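Local coordinates for pesticidal crystal protein Cry4Aa (Bacillus thuringiensis, PDB 2C9K) that promotes colloid-osmotic lysis by binding to midgut epithelial cells of insect larvae, this chain being the three-domain toxin core of a mosquito-larvicidal crystal protoxin, at residues H291-L296 / S458-K463; N464-H469 / C510-F515; V477-L482 / F506-Q511; A485-Q490 / L499-D504; L539-V544 / Q583-V588. One frame throughout, in Å; residues are numbered along the deposited sequence.

Interaction 1 (H291-L296 / S458-K463)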
# COMPACT_ATOMS: atom_id res chain seq x y z
N HIS A 291 7.60 8.87 7.57
CA HIS A 291 8.59 8.33 8.50
C HIS A 291 9.15 7.01 7.98
O HIS A 291 8.71 6.51 6.95
CB HIS A 291 7.94 8.09 9.86
CG HIS A 291 6.82 7.10 9.84
ND1 HIS A 291 5.50 7.47 9.97
CD2 HIS A 291 6.82 5.75 9.69
CE1 HIS A 291 4.73 6.39 9.92
NE2 HIS A 291 5.51 5.34 9.75
N LEU A 292 10.12 6.47 8.71
CA LEU A 292 10.72 5.17 8.39
C LEU A 292 9.72 4.15 8.93
O LEU A 292 9.17 4.35 10.01
CB LEU A 292 12.06 4.98 9.10
CG LEU A 292 13.22 5.92 8.75
CD1 LEU A 292 14.43 5.59 9.64
CD2 LEU A 292 13.56 5.78 7.26
N PHE A 293 9.49 3.08 8.19
CA PHE A 293 8.53 2.07 8.63
C PHE A 293 8.70 1.71 10.12
O PHE A 293 9.82 1.51 10.59
CB PHE A 293 8.68 0.81 7.77
CG PHE A 293 7.54 -0.14 7.92
CD1 PHE A 293 6.40 0.02 7.15
CD2 PHE A 293 7.58 -1.17 8.85
CE1 PHE A 293 5.32 -0.84 7.31
CE2 PHE A 293 6.51 -2.03 9.01
CZ PHE A 293 5.38 -1.87 8.24
N THR A 294 7.59 1.65 10.86
CA THR A 294 7.67 1.30 12.28
C THR A 294 6.79 0.09 12.63
O THR A 294 5.76 -0.15 12.00
CB THR A 294 7.25 2.47 13.23
OG1 THR A 294 5.86 2.78 13.04
CG2 THR A 294 8.07 3.71 12.96
N TRP A 295 7.21 -0.65 13.64
CA TRP A 295 6.46 -1.80 14.12
C TRP A 295 5.91 -1.49 15.51
O TRP A 295 6.61 -0.94 16.36
CB TRP A 295 7.35 -3.04 14.16
CG TRP A 295 7.97 -3.34 12.85
CD1 TRP A 295 9.18 -2.90 12.39
CD2 TRP A 295 7.42 -4.16 11.83
NE1 TRP A 295 9.42 -3.41 11.13
CE2 TRP A 295 8.35 -4.18 10.77
CE3 TRP A 295 6.23 -4.87 11.70
CZ2 TRP A 295 8.13 -4.90 9.59
CZ3 TRP A 295 6.01 -5.58 10.53
CH2 TRP A 295 6.95 -5.59 9.49
N LEU A 296 4.65 -1.82 15.74
CA LEU A 296 4.00 -1.54 17.01
C LEU A 296 4.40 -2.47 18.13
O LEU A 296 3.98 -3.62 18.15
CB LEU A 296 2.48 -1.61 16.82
CG LEU A 296 1.62 -1.17 17.99
CD1 LEU A 296 1.93 0.30 18.33
CD2 LEU A 296 0.14 -1.35 17.63
N SER A 458 0.48 -6.22 5.42
CA SER A 458 1.13 -7.39 6.01
C SER A 458 2.15 -8.07 5.10
O SER A 458 2.60 -9.18 5.38
CB SER A 458 0.08 -8.41 6.46
OG SER A 458 -0.56 -9.01 5.35
N SER A 459 2.51 -7.41 4.01
CA SER A 459 3.50 -7.97 3.10
C SER A 459 4.89 -7.47 3.49
O SER A 459 5.89 -7.93 2.95
CB SER A 459 3.22 -7.56 1.66
OG SER A 459 3.43 -6.17 1.48
N VAL A 460 4.93 -6.52 4.42
CA VAL A 460 6.19 -5.95 4.88
C VAL A 460 6.92 -6.91 5.81
O VAL A 460 6.31 -7.52 6.68
CB VAL A 460 5.96 -4.61 5.60
CG1 VAL A 460 7.30 -3.97 5.96
CG2 VAL A 460 5.12 -3.69 4.71
N ASP A 461 8.23 -7.04 5.62
CA ASP A 461 9.02 -7.96 6.43
C ASP A 461 9.74 -7.29 7.60
O ASP A 461 10.33 -6.23 7.45
CB ASP A 461 10.04 -8.66 5.53
CG ASP A 461 10.72 -9.82 6.21
OD1 ASP A 461 10.23 -10.24 7.28
OD2 ASP A 461 11.73 -10.33 5.68
N PRO A 462 9.68 -7.90 8.80
CA PRO A 462 10.33 -7.35 9.99
C PRO A 462 11.82 -7.67 10.02
O PRO A 462 12.58 -7.10 10.81
CB PRO A 462 9.61 -8.06 11.14
CG PRO A 462 8.34 -8.55 10.54
CD PRO A 462 8.75 -8.98 9.17
N LYS A 463 12.23 -8.58 9.15
CA LYS A 463 13.62 -9.01 9.11
C LYS A 463 14.39 -8.56 7.88
O LYS A 463 15.56 -8.89 7.73
CB LYS A 463 13.67 -10.54 9.25
CG LYS A 463 13.09 -11.07 10.57
CD LYS A 463 14.05 -10.84 11.72
CE LYS A 463 13.41 -11.01 13.10
NZ LYS A 463 12.50 -9.87 13.44
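The backbone oxygen D461 O is approached from two directions: K478 NZ donates a hydrogen bond to it, and the W295 ring turns its edge toward it, with CZ2 3.3 Å from D461 O. V460 O also lies near the plane of that ring, 3.5 Å from W295 CH2, so the indole meets the loop's carbonyls with its rim and its apolar neighbours with its faces. P462 crosses the tryptophan at about a right angle and lays CG over the six-membered ring, 3.9 Å from its centroid, in a CH-pi contact; its CG comes within 3.4 Å of W295 CH2. Over the opposite face stands F293, whose CE2 sits above the centre of the indole. F293 itself meets V460 tip to tip, and V460 CG1, anti to the backbone N (chi1 -175°), is carried to a point 3.7 Å from the centroid of the phenyl ring, only 16° off its normal. On the loop side, D461 OD1 accepts from K463 N and closes an Asx turn, while OD2 is taken by T465 N. No hydrogen bond joins the two segments directly. The contact lies where the second, sheet-built domain gives way to the third: 291-296 runs into strand 294-303, the loop 458-463 follows strand 450-457, and Y353 of strand 353-362 touches both W295 and P462, while I433 of strand 432-440 also packs on the tryptophan.

Interaction 2 (N464-H469 / C510-F515)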
# COMPACT_ATOMS: atom_id res chain seq x y z
N ASN A 464 13.75 -7.79 7.01
CA ASN A 464 14.40 -7.31 5.79
C ASN A 464 15.14 -8.43 5.08
O ASN A 464 16.23 -8.21 4.54
CB ASN A 464 15.41 -6.20 6.11
CG ASN A 464 14.75 -4.86 6.32
OD1 ASN A 464 13.79 -4.52 5.64
ND2 ASN A 464 15.29 -4.07 7.24
N THR A 465 14.58 -9.63 5.06
CA THR A 465 15.31 -10.73 4.44
C THR A 465 15.67 -10.51 2.98
O THR A 465 14.94 -9.88 2.20
CB THR A 465 14.58 -12.07 4.58
OG1 THR A 465 13.54 -12.16 3.61
CG2 THR A 465 13.98 -12.20 5.98
N ILE A 466 16.83 -11.04 2.62
CA ILE A 466 17.35 -10.96 1.28
C ILE A 466 17.32 -12.39 0.78
O ILE A 466 17.94 -13.27 1.37
CB ILE A 466 18.80 -10.41 1.29
CG1 ILE A 466 18.76 -8.96 1.79
CG2 ILE A 466 19.42 -10.51 -0.09
CD1 ILE A 466 20.08 -8.27 1.94
N TYR A 467 16.55 -12.64 -0.27
CA TYR A 467 16.44 -13.97 -0.82
C TYR A 467 17.54 -14.24 -1.84
O TYR A 467 18.19 -13.32 -2.32
CB TYR A 467 15.06 -14.18 -1.44
CG TYR A 467 13.93 -13.97 -0.45
CD1 TYR A 467 13.29 -12.73 -0.35
CD2 TYR A 467 13.54 -14.99 0.42
CE1 TYR A 467 12.28 -12.53 0.58
CE2 TYR A 467 12.54 -14.80 1.35
CZ TYR A 467 11.90 -13.57 1.43
OH TYR A 467 10.91 -13.37 2.37
N THR A 468 17.73 -15.51 -2.16
CA THR A 468 18.78 -15.93 -3.09
C THR A 468 18.29 -16.43 -4.44
O THR A 468 19.09 -16.59 -5.35
CB THR A 468 19.62 -17.06 -2.48
OG1 THR A 468 18.78 -18.20 -2.28
CG2 THR A 468 20.20 -16.64 -1.15
N HIS A 469 16.99 -16.70 -4.56
CA HIS A 469 16.43 -17.24 -5.79
C HIS A 469 15.60 -16.27 -6.60
O HIS A 469 14.80 -16.68 -7.45
CB HIS A 469 15.58 -18.47 -5.47
CG HIS A 469 14.31 -18.16 -4.75
ND1 HIS A 469 14.29 -17.56 -3.51
CD2 HIS A 469 13.01 -18.33 -5.10
CE1 HIS A 469 13.04 -17.37 -3.13
NE2 HIS A 469 12.24 -17.83 -4.08
N CYS A 510 19.69 -5.67 7.16
CA CYS A 510 19.07 -6.83 6.51
C CYS A 510 19.56 -8.14 7.08
O CYS A 510 20.68 -8.24 7.59
CB CYS A 510 19.36 -6.82 5.01
SG CYS A 510 18.93 -5.28 4.21
N GLN A 511 18.72 -9.16 7.00
CA GLN A 511 19.05 -10.49 7.49
C GLN A 511 19.05 -11.38 6.25
O GLN A 511 18.04 -11.48 5.56
CB GLN A 511 18.01 -10.96 8.49
CG GLN A 511 18.39 -12.23 9.24
CD GLN A 511 17.36 -12.63 10.29
OE1 GLN A 511 17.02 -11.85 11.19
NE2 GLN A 511 16.85 -13.85 10.18
N HIS A 512 20.18 -12.02 5.96
CA HIS A 512 20.27 -12.87 4.79
C HIS A 512 19.53 -14.19 5.02
O HIS A 512 19.23 -14.56 6.16
CB HIS A 512 21.73 -13.16 4.45
CG HIS A 512 21.92 -13.69 3.06
ND1 HIS A 512 22.77 -14.74 2.77
CD2 HIS A 512 21.37 -13.33 1.88
CE1 HIS A 512 22.73 -15.00 1.48
NE2 HIS A 512 21.88 -14.16 0.92
N SER A 513 19.23 -14.89 3.92
CA SER A 513 18.55 -16.18 3.99
C SER A 513 19.51 -17.22 4.55
O SER A 513 20.68 -16.93 4.82
CB SER A 513 18.10 -16.61 2.61
OG SER A 513 17.26 -15.63 2.05
N ASN A 514 19.02 -18.44 4.74
CA ASN A 514 19.86 -19.50 5.28
C ASN A 514 20.67 -20.19 4.19
O ASN A 514 20.77 -21.41 4.14
CB ASN A 514 19.00 -20.51 6.03
CG ASN A 514 19.81 -21.60 6.69
OD1 ASN A 514 20.87 -21.34 7.25
ND2 ASN A 514 19.31 -22.82 6.62
N PHE A 515 21.23 -19.38 3.29
CA PHE A 515 22.06 -19.89 2.20
C PHE A 515 23.24 -18.98 1.93
O PHE A 515 23.47 -18.00 2.63
CB PHE A 515 21.23 -20.05 0.92
CG PHE A 515 20.01 -20.90 1.09
CD1 PHE A 515 18.85 -20.37 1.62
CD2 PHE A 515 20.04 -22.24 0.75
CE1 PHE A 515 17.72 -21.17 1.81
CE2 PHE A 515 18.92 -23.05 0.94
CZ PHE A 515 17.76 -22.51 1.47
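This is an irregular, strand-like pairing on the third domain of the toxin: the loop 464-469, which leads toward strand 471-475, runs beside the end of strand 505-511 and the turn after it, their directions 27° apart. A single bridge, between I466 and H512, is all the regular pairing there is. I466 N donates to Q511 O at 3.2 Å, and T465 CA adds a CA-H...O contact to the same oxygen. I466 O is then held by S513, whose OG donates a hydrogen bond of 2.5 Å to I466 O; OG lies anti to the carbonyl carbon (chi1 -57°), and S513 N adds a weak bond to the same acceptor. In the beta-sandwich that forms this domain in three-domain Cry toxins, the loop thus lies against a strand of one sheet on its way into a strand of the other. Apolar packing follows the backbone: I466 CD1 comes to 3.5 Å from C510 CB, and I466 crosses the H512 side chain at about a right angle, with I466 CB in the plane of the imidazole at its edge, 3.9 Å from H512 CD2. T468 CG2 approaches the same ring obliquely, 3.6 Å from H512 NE2. The imidazole is fixed at both nitrogens, NE2 hydrogen-bonding Y519 OH and ND1 hydrogen-bonding A580 O.

Interaction 3 (V477-L482 / F506-Q511)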
# COMPACT_ATOMS: atom_id res chain seq x y z
N VAL A 477 12.58 3.04 3.09
CA VAL A 477 11.99 3.41 4.36
C VAL A 477 12.02 2.26 5.37
O VAL A 477 11.63 2.45 6.52
CB VAL A 477 10.52 3.90 4.20
CG1 VAL A 477 10.49 5.25 3.51
CG2 VAL A 477 9.71 2.87 3.42
N LYS A 478 12.49 1.09 4.94
CA LYS A 478 12.58 -0.06 5.85
C LYS A 478 13.88 0.03 6.65
O LYS A 478 14.27 -0.92 7.33
CB LYS A 478 12.56 -1.39 5.08
CG LYS A 478 11.23 -1.75 4.43
CD LYS A 478 10.14 -1.97 5.47
CE LYS A 478 10.48 -3.11 6.42
NZ LYS A 478 10.74 -4.39 5.70
N ALA A 479 14.54 1.17 6.55
CA ALA A 479 15.79 1.42 7.25
C ALA A 479 15.48 1.77 8.70
O ALA A 479 14.33 2.05 9.04
CB ALA A 479 16.54 2.56 6.59
N ASN A 480 16.51 1.76 9.56
CA ASN A 480 16.31 2.08 10.97
C ASN A 480 17.16 3.25 11.47
O ASN A 480 17.17 3.55 12.67
CB ASN A 480 16.57 0.84 11.83
CG ASN A 480 17.90 0.17 11.51
OD1 ASN A 480 18.87 0.83 11.12
ND2 ASN A 480 17.96 -1.15 11.71
N SER A 481 17.87 3.92 10.57
CA SER A 481 18.69 5.06 10.94
C SER A 481 18.68 6.12 9.83
O SER A 481 18.96 5.83 8.66
CB SER A 481 20.13 4.62 11.21
OG SER A 481 20.94 5.74 11.54
N LEU A 482 18.39 7.36 10.21
CA LEU A 482 18.32 8.44 9.24
C LEU A 482 19.11 9.67 9.66
O LEU A 482 18.86 10.25 10.71
CB LEU A 482 16.85 8.81 9.05
CG LEU A 482 16.51 9.94 8.08
CD1 LEU A 482 16.72 9.49 6.65
CD2 LEU A 482 15.07 10.37 8.33
N PHE A 506 22.17 7.15 5.88
CA PHE A 506 21.01 6.41 6.38
C PHE A 506 21.39 4.95 6.32
O PHE A 506 22.11 4.54 5.41
CB PHE A 506 19.73 6.72 5.57
CG PHE A 506 19.65 6.05 4.22
CD1 PHE A 506 19.23 4.73 4.10
CD2 PHE A 506 19.93 6.77 3.06
CE1 PHE A 506 19.09 4.14 2.84
CE2 PHE A 506 19.79 6.19 1.79
CZ PHE A 506 19.37 4.87 1.68
N LYS A 507 20.95 4.16 7.30
CA LYS A 507 21.28 2.74 7.33
C LYS A 507 20.10 1.79 7.49
O LYS A 507 19.26 1.95 8.37
CB LYS A 507 22.29 2.45 8.44
CG LYS A 507 22.64 0.98 8.60
CD LYS A 507 21.91 0.34 9.76
CE LYS A 507 22.37 0.93 11.07
NZ LYS A 507 21.40 0.63 12.14
N ILE A 508 20.04 0.80 6.62
CA ILE A 508 18.99 -0.19 6.70
C ILE A 508 19.71 -1.49 7.05
O ILE A 508 20.81 -1.76 6.55
CB ILE A 508 18.22 -0.28 5.34
CG1 ILE A 508 17.93 -1.72 4.97
CG2 ILE A 508 19.01 0.39 4.25
CD1 ILE A 508 16.82 -2.33 5.75
N THR A 509 19.11 -2.28 7.94
CA THR A 509 19.68 -3.55 8.37
C THR A 509 18.94 -4.73 7.74
O THR A 509 17.72 -4.79 7.78
CB THR A 509 19.62 -3.69 9.90
OG1 THR A 509 20.16 -2.51 10.49
CG2 THR A 509 20.42 -4.89 10.36
N CYS A 510 19.69 -5.67 7.16
CA CYS A 510 19.07 -6.83 6.51
C CYS A 510 19.56 -8.14 7.08
O CYS A 510 20.68 -8.24 7.59
CB CYS A 510 19.36 -6.82 5.01
SG CYS A 510 18.93 -5.28 4.21
N GLN A 511 18.72 -9.16 7.00
CA GLN A 511 19.05 -10.49 7.49
C GLN A 511 19.05 -11.38 6.25
O GLN A 511 18.04 -11.48 5.56
CB GLN A 511 18.01 -10.96 8.49
CG GLN A 511 18.39 -12.23 9.24
CD GLN A 511 17.36 -12.63 10.29
OE1 GLN A 511 17.02 -11.85 11.19
NE2 GLN A 511 16.85 -13.85 10.18
O HOH W 1 16.52 -1.21 8.55
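N480 reaches across to two side chains of the opposing strand at once. K507 NZ donates to N480 OD1 at 2.7 Å, from 38° above the amide's carbonyl plane, while N480 ND2 gives a hydrogen bond of 2.9 Å to T509 OG1, which lies close to the plane of that amide. The second N-H partner of ND2 is T323 O, so the amide is gripped at both ends and its rotation is fixed. N480 CG occupies the crowded position between backbone N and carbonyl carbon (chi1 51°); the K507 chain is bent at chi2 and chi3, and its CD and CE also lie close to N480 OD1. Beneath these groups the backbones pair: N480 N donates to K507 O at 3.0 Å, S481 N adds a weak bond to the same oxygen, and K507 N donates to S481 O at 2.9 Å. With N480 and S481 both facing K507, the geometry is that of a classic beta bulge, placed where the short edge strand 481-482 joins the antiparallel sheet of the third domain. L482 and F506 form the next, non-hydrogen-bonded pair. On the other flank, A479 CB rests 3.5 Å from I508 CB and 3.3 Å from K507 O. Farther out, a water donates to K478 O and accepts from T509 N, tying the 3-10 turn to the strand where direct pairing has stopped. The K478 side chain itself leads away, to a salt bridge with E258 and hydrogen bonds to D461 O and N464 OD1. F506 stacks on F589 of the adjoining strand 584-591.

Interaction 4 (A485-Q490 / L499-D504)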
# COMPACT_ATOMS: atom_id res chain seq x y z
N ALA A 485 20.48 15.61 8.12
CA ALA A 485 20.25 16.41 6.92
C ALA A 485 19.17 15.79 6.02
O ALA A 485 18.54 16.49 5.23
CB ALA A 485 21.55 16.57 6.14
N SER A 486 18.97 14.49 6.16
CA SER A 486 17.99 13.77 5.34
C SER A 486 16.60 13.74 5.94
O SER A 486 16.41 14.07 7.11
CB SER A 486 18.49 12.35 5.11
OG SER A 486 19.75 12.40 4.48
N LYS A 487 15.61 13.34 5.15
CA LYS A 487 14.25 13.26 5.64
C LYS A 487 13.39 12.34 4.79
O LYS A 487 13.73 12.02 3.65
CB LYS A 487 13.62 14.66 5.70
CG LYS A 487 13.43 15.33 4.35
CD LYS A 487 12.78 16.70 4.52
CE LYS A 487 12.52 17.40 3.19
NZ LYS A 487 13.78 17.64 2.43
N VAL A 488 12.29 11.88 5.36
CA VAL A 488 11.38 11.00 4.63
C VAL A 488 10.29 11.85 3.99
O VAL A 488 9.57 12.55 4.69
CB VAL A 488 10.71 9.96 5.56
CG1 VAL A 488 9.71 9.13 4.78
CG2 VAL A 488 11.77 9.06 6.21
N VAL A 489 10.16 11.80 2.67
CA VAL A 489 9.14 12.58 2.02
C VAL A 489 8.03 11.70 1.49
O VAL A 489 8.25 10.54 1.18
CB VAL A 489 9.68 13.40 0.83
CG1 VAL A 489 10.71 14.40 1.31
CG2 VAL A 489 10.24 12.46 -0.24
N GLN A 490 6.85 12.29 1.40
CA GLN A 490 5.65 11.64 0.90
C GLN A 490 5.91 11.04 -0.49
O GLN A 490 6.51 11.68 -1.35
CB GLN A 490 4.55 12.69 0.80
CG GLN A 490 3.42 12.35 -0.10
CD GLN A 490 2.34 11.62 0.63
OE1 GLN A 490 2.55 10.52 1.15
NE2 GLN A 490 1.16 12.23 0.70
N LEU A 499 9.52 7.92 0.40
CA LEU A 499 10.91 7.86 -0.05
C LEU A 499 11.84 8.65 0.87
O LEU A 499 11.40 9.51 1.63
CB LEU A 499 11.03 8.46 -1.45
CG LEU A 499 9.94 8.23 -2.49
CD1 LEU A 499 10.12 9.24 -3.62
CD2 LEU A 499 10.00 6.81 -3.02
N ILE A 500 13.14 8.36 0.77
CA ILE A 500 14.15 9.05 1.56
C ILE A 500 14.77 10.18 0.76
O ILE A 500 15.16 9.98 -0.40
CB ILE A 500 15.32 8.10 1.98
CG1 ILE A 500 14.87 7.12 3.07
CG2 ILE A 500 16.51 8.92 2.48
CD1 ILE A 500 16.01 6.24 3.57
N ASP A 501 14.86 11.36 1.38
CA ASP A 501 15.47 12.54 0.77
C ASP A 501 16.92 12.45 1.25
O ASP A 501 17.30 13.07 2.24
CB ASP A 501 14.81 13.82 1.29
CG ASP A 501 15.08 15.03 0.40
OD1 ASP A 501 16.23 15.19 -0.08
OD2 ASP A 501 14.13 15.83 0.18
N PHE A 502 17.71 11.65 0.55
CA PHE A 502 19.10 11.38 0.89
C PHE A 502 20.02 12.60 0.85
O PHE A 502 20.45 13.04 -0.22
CB PHE A 502 19.63 10.29 -0.05
CG PHE A 502 20.91 9.65 0.40
CD1 PHE A 502 21.21 9.52 1.75
CD2 PHE A 502 21.79 9.12 -0.54
CE1 PHE A 502 22.38 8.87 2.16
CE2 PHE A 502 22.96 8.46 -0.14
CZ PHE A 502 23.25 8.34 1.21
N LYS A 503 20.34 13.15 2.02
CA LYS A 503 21.23 14.31 2.12
C LYS A 503 22.62 13.93 2.67
O LYS A 503 23.65 14.37 2.15
CB LYS A 503 20.60 15.38 3.01
CG LYS A 503 20.06 16.61 2.27
CD LYS A 503 19.02 16.23 1.24
CE LYS A 503 18.51 17.44 0.46
NZ LYS A 503 17.61 18.33 1.25
N ASP A 504 22.65 13.10 3.71
CA ASP A 504 23.90 12.68 4.33
C ASP A 504 24.10 11.17 4.34
O ASP A 504 24.82 10.61 3.51
CB ASP A 504 23.97 13.21 5.76
CG ASP A 504 22.63 13.15 6.49
OD1 ASP A 504 21.83 12.24 6.19
OD2 ASP A 504 22.39 14.00 7.37
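S486 OG both donates and accepts: it gives its proton to D504 OD1 at 2.7 Å, meeting the carboxylate from 52° above its plane, and takes K503 N at 2.6 Å. The other carboxylate oxygen is used as well, since A485 N donates to D504 OD2 from the syn side. D504 CG lies between its backbone N and carbonyl carbon (chi1 39°); the two carboxylate oxygens bind successive residues, A485 and S486. These bonds close the open end of a beta hairpin, whose arms 487-489 and 499-501 run antiparallel at the margin of a sheet in the third domain. Along the arms, D501 N donates to K487 O at 2.6 Å, whereas the return bond from K487 N to D501 O is weak. V489 and L499 make the sound hydrogen-bonded pair: V489 N reaches L499 O at 2.8 Å and L499 N reaches V489 O at 3.0 Å, both nearly along the C=O axis. V488 and I500 form the non-hydrogen-bonded pair between. Beyond I500 the strand turns about D501 in an inverse gamma turn, closed by a weak bond from F502 N to I500 O. The side chains of K487 and D501 lie side by side, pointing the same way, and K487 NZ makes a salt bridge of 2.9 Å with D501 OD2 from above the carboxylate plane. K503 NZ stands at a long 3.7 Å from D501 OD1; the shared carboxylate probably offsets the repulsion between the two lysines. F502 O accepts from R591 NH1, and V488 packs on P290.

Interaction 5 (L539-V544 / Q583-V588)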
# COMPACT_ATOMS: atom_id res chain seq x y z
N LEU A 539 28.24 3.14 -0.34
CA LEU A 539 27.60 2.07 0.41
C LEU A 539 28.67 1.30 1.17
O LEU A 539 29.56 0.70 0.55
CB LEU A 539 26.91 1.12 -0.57
CG LEU A 539 25.52 0.53 -0.33
CD1 LEU A 539 25.37 -0.66 -1.27
CD2 LEU A 539 25.33 0.10 1.11
N SER A 540 28.61 1.32 2.49
CA SER A 540 29.58 0.59 3.28
C SER A 540 28.92 -0.59 3.95
O SER A 540 28.01 -0.42 4.77
CB SER A 540 30.23 1.47 4.34
OG SER A 540 31.25 2.28 3.78
N ILE A 541 29.34 -1.79 3.57
CA ILE A 541 28.81 -2.99 4.18
C ILE A 541 29.97 -3.57 5.00
O ILE A 541 30.84 -4.27 4.47
CB ILE A 541 28.35 -4.02 3.13
CG1 ILE A 541 27.33 -3.38 2.20
CG2 ILE A 541 27.72 -5.22 3.82
CD1 ILE A 541 26.74 -4.35 1.19
N PRO A 542 30.01 -3.23 6.29
CA PRO A 542 31.05 -3.70 7.22
C PRO A 542 31.29 -5.19 7.08
O PRO A 542 30.37 -5.98 7.18
CB PRO A 542 30.47 -3.33 8.57
CG PRO A 542 29.78 -2.04 8.28
CD PRO A 542 29.06 -2.35 6.98
N GLY A 543 32.55 -5.55 6.85
CA GLY A 543 32.89 -6.95 6.71
C GLY A 543 32.55 -7.57 5.37
O GLY A 543 32.86 -8.74 5.16
N VAL A 544 31.94 -6.81 4.47
CA VAL A 544 31.58 -7.37 3.16
C VAL A 544 32.11 -6.62 1.92
O VAL A 544 32.86 -7.18 1.12
CB VAL A 544 30.04 -7.51 3.01
CG1 VAL A 544 29.70 -8.05 1.64
CG2 VAL A 544 29.49 -8.41 4.09
N GLN A 583 23.30 -14.17 7.81
CA GLN A 583 24.20 -13.11 8.21
C GLN A 583 23.48 -11.79 8.41
O GLN A 583 22.72 -11.35 7.55
CB GLN A 583 25.30 -12.94 7.15
CG GLN A 583 26.07 -11.65 7.26
CD GLN A 583 27.24 -11.58 6.29
OE1 GLN A 583 27.19 -12.15 5.20
NE2 GLN A 583 28.28 -10.87 6.68
N ASN A 584 23.69 -11.16 9.57
CA ASN A 584 23.07 -9.86 9.83
C ASN A 584 23.89 -8.84 9.04
O ASN A 584 25.11 -8.77 9.16
CB ASN A 584 23.09 -9.54 11.33
CG ASN A 584 22.22 -8.35 11.68
OD1 ASN A 584 21.00 -8.41 11.58
ND2 ASN A 584 22.85 -7.26 12.10
N ILE A 585 23.21 -8.05 8.21
CA ILE A 585 23.90 -7.09 7.37
C ILE A 585 23.57 -5.65 7.67
O ILE A 585 22.41 -5.31 7.90
CB ILE A 585 23.55 -7.35 5.89
CG1 ILE A 585 23.78 -8.83 5.57
CG2 ILE A 585 24.38 -6.45 5.00
CD1 ILE A 585 23.16 -9.27 4.26
N SER A 586 24.59 -4.80 7.66
CA SER A 586 24.41 -3.36 7.89
C SER A 586 24.62 -2.66 6.56
O SER A 586 25.67 -2.79 5.94
CB SER A 586 25.43 -2.83 8.90
OG SER A 586 25.23 -3.42 10.17
N LEU A 587 23.61 -1.93 6.11
CA LEU A 587 23.69 -1.21 4.86
C LEU A 587 23.76 0.29 5.15
O LEU A 587 22.74 0.97 5.28
CB LEU A 587 22.47 -1.56 3.98
CG LEU A 587 22.70 -2.41 2.72
CD1 LEU A 587 23.38 -3.72 3.06
CD2 LEU A 587 21.37 -2.67 2.04
N VAL A 588 24.99 0.79 5.27
CA VAL A 588 25.19 2.19 5.56
C VAL A 588 25.40 2.98 4.28
O VAL A 588 26.39 2.79 3.59
CB VAL A 588 26.42 2.41 6.45
CG1 VAL A 588 26.39 3.81 7.03
CG2 VAL A 588 26.47 1.37 7.55
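A beta hairpin of the third domain's antiparallel sheet lies here against the neighbouring strand: strand 536-541 ends in the hairpin turn while strand 584-591 passes beside it in the opposite direction, their axes 5.1 Å apart at 161°. The turn I541-P542-G543-V544 has the backbone angles of type II, with V544 N hydrogen-bonded to I541 O and glycine at the position of positive phi. Pairing is brief, limited to S540 and V588: S540 N donates to V588 O at 2.9 Å in an almost straight bond, and V588 N returns a longer one, 3.3 Å, to S540 O. Past this pair the chains are joined by side chains. I541 and L587 lie side by side, pointing the same way, with I541 CD1 3.9 Å from L587 CD1, while the I541 and I585 side chains meet at a slant, I541 CG2 (anti to the backbone N) lying 3.7 Å from I585 CG2. L539 CD2 comes to 4.0 Å from L587 CG, so L587 is touched by both L539 and I541. At the turn, P542 CD rests against S586 O, and V544 and Q583 meet tip to tip, V544 CG2 lying 3.8 Å from Q583 NE2; the amide oxygen of Q583 is held by A580 N. S540 OG pairs instead with E546 on the second arm of the hairpin. L587 also packs on I605 and F607 of strand 600-609, and V544 and I585 meet F579 of strand 577-579. Strand 505-511 flanks 584-591 on its other side, and strand 545-550 completes the hairpin at the sheet's outer margin.

How the interactions relate
Interactions 1 and 3 are buried and interactions 2, 4 and 5 only partly so; all but interaction 1, which lies at the junction with the second domain, belong to or lie against the third domain. Strand 505-511 serves interactions 2 and 3 through C510 and Q511, and it pairs in turn with strand 584-591 of interaction 5, so these three are built around adjacent strands. Chemistry shifts with place: interaction 1 is aromatic and aliphatic; interaction 3 is rich in polar side-chain bonds around a bulge; interaction 4 alone has a salt bridge between its segments; interaction 5 is largely apolar. K478 ties interaction 3 to interactions 1 and 2.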